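Local coordinates for protein peptide chain release factor subunit 1 (Methanosarcina mazei, PDB 3IR9) that probably directs the termination of translation at the stop codons UAA, UAG and UGA, this chain being its C-terminal domain, at residues Y49-S52 with Q53-N57. Sequence-based numbering, arbitrary orientation.
Sequences YGES and QVRAN
V54 N donates to G50 O at 3.0 Å and opens the first turn of helix 51-58. R55 N to E51 O follows at 3.0 Å, and A56 N to S52 O is a weak third bond. G50 is the N-cap. Its positive phi, 89°, goes with a backbone shape that would press a side chain against the carbonyl oxygen of Y49, so glycine suits the site. Q53 reaches back to the strand that leads into the helix. Its OE1 takes the N-H of Y49 at 2.8 Å in a nearly straight bond, with the donor above the amide plane. The same oxygen lies over one face of the Y49 ring, toward the rim. V54 CG2 packs on Y49 CA at 3.5 Å.

E51 and R55 run side by side, one turn apart. R55 bends at chi3 (-76°), which brings NH1 and NH2 end-on to E51 OE2, each at 3.1 Å. Carboxylate and guanidinium planes stand 81° apart. OE2 also bonds T91, and R55 NE pairs with E124. An alanine in place of E51 would remove the carboxylate and probably leave NH1 and NH2 of R55 without this partner.

The contact joins edge strand 47-49 to helix 51-58. V54 faces the sheet, on A48, I156, A158 and L66, while E51 and R55 meet helix 121-131 at F125.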
loop_
_atom_site.group_PDB
_atom_site.type_symbol
_atom_site.label_atom_id
_atom_site.label_comp_id
_atom_site.label_asym_id
_atom_site.label_seq_id
_atom_site.Cartn_x
_atom_site.Cartn_y
_atom_site.Cartn_z
ATOM N N TYR A 49 17.308 -22.931 1.489
ATOM C CA TYR A 49 17.064 -21.506 1.632
ATOM C C TYR A 49 18.268 -20.712 1.137
ATOM O O TYR A 49 19.373 -21.245 1.016
ATOM C CB TYR A 49 16.731 -21.164 3.089
ATOM C CG TYR A 49 17.619 -21.860 4.101
ATOM C CD1 TYR A 49 18.799 -21.271 4.536
ATOM C CD2 TYR A 49 17.276 -23.105 4.618
ATOM C CE1 TYR A 49 19.615 -21.902 5.458
ATOM C CE2 TYR A 49 18.086 -23.745 5.540
ATOM C CZ TYR A 49 19.254 -23.137 5.955
ATOM O OH TYR A 49 20.066 -23.761 6.872
ATOM N N GLY A 50 18.050 -19.441 0.831
ATOM C CA GLY A 50 19.110 -18.618 0.293
ATOM C C GLY A 50 19.155 -18.701 -1.216
ATOM O O GLY A 50 18.818 -19.726 -1.808
ATOM N N GLU A 51 19.572 -17.605 -1.835
ATOM C CA GLU A 51 19.596 -17.491 -3.283
ATOM C C GLU A 51 20.332 -18.634 -3.973
ATOM O O GLU A 51 19.781 -19.284 -4.865
ATOM C CB GLU A 51 20.222 -16.158 -3.683
ATOM C CG GLU A 51 20.383 -15.977 -5.170
ATOM C CD GLU A 51 21.152 -14.732 -5.489
ATOM O OE1 GLU A 51 21.070 -13.776 -4.684
ATOM O OE2 GLU A 51 21.839 -14.716 -6.531
ATOM N N SER A 52 21.574 -18.877 -3.562
ATOM C CA SER A 52 22.413 -19.866 -4.238
ATOM C C SER A 52 21.862 -21.288 -4.082
ATOM O O SER A 52 21.725 -22.018 -5.070
ATOM C CB SER A 52 23.863 -19.789 -3.747
ATOM O OG SER A 52 24.758 -20.404 -4.666
ATOM N N GLN A 53 21.523 -21.661 -2.847
ATOM C CA GLN A 53 21.070 -23.021 -2.541
ATOM C C GLN A 53 19.711 -23.355 -3.155
ATOM O O GLN A 53 19.498 -24.455 -3.660
ATOM C CB GLN A 53 21.024 -23.258 -1.028
ATOM C CG GLN A 53 20.952 -24.737 -0.635
ATOM C CD GLN A 53 20.487 -24.938 0.798
ATOM O OE1 GLN A 53 19.861 -24.058 1.383
ATOM N NE2 GLN A 53 20.785 -26.102 1.363
ATOM N N VAL A 54 18.783 -22.410 -3.097
ATOM C CA VAL A 54 17.473 -22.634 -3.676
ATOM C C VAL A 54 17.514 -22.591 -5.209
ATOM O O VAL A 54 16.768 -23.313 -5.870
ATOM C CB VAL A 54 16.440 -21.654 -3.103
ATOM C CG1 VAL A 54 15.191 -21.618 -3.973
ATOM C CG2 VAL A 54 16.093 -22.052 -1.678
ATOM N N ARG A 55 18.405 -21.778 -5.775
ATOM C CA ARG A 55 18.511 -21.682 -7.236
ATOM C C ARG A 55 18.829 -23.026 -7.877
ATOM O O ARG A 55 18.169 -23.436 -8.830
ATOM C CB ARG A 55 19.551 -20.639 -7.684
ATOM C CG ARG A 55 19.633 -20.509 -9.205
ATOM C CD ARG A 55 20.575 -19.410 -9.678
ATOM N NE ARG A 55 20.016 -18.069 -9.525
ATOM C CZ ARG A 55 20.361 -17.226 -8.555
ATOM N NH1 ARG A 55 19.813 -16.021 -8.487
ATOM N NH2 ARG A 55 21.258 -17.586 -7.650
ATOM N N ALA A 56 19.839 -23.706 -7.340
ATOM C CA ALA A 56 20.321 -24.969 -7.897
ATOM C C ALA A 56 19.283 -26.094 -7.853
ATOM O O ALA A 56 19.308 -27.017 -8.670
ATOM C CB ALA A 56 21.604 -25.399 -7.190
ATOM N N ASN A 57 18.376 -26.020 -6.889
ATOM C CA ASN A 57 17.344 -27.032 -6.770
ATOM C C ASN A 57 16.262 -26.821 -7.816
ATOM O O ASN A 57 15.754 -27.778 -8.398
ATOM C CB ASN A 57 16.767 -27.043 -5.358
ATOM C CG ASN A 57 17.706 -27.691 -4.356
ATOM O OD1 ASN A 57 18.293 -27.018 -3.509
ATOM N ND2 ASN A 57 17.866 -29.005 -4.463
#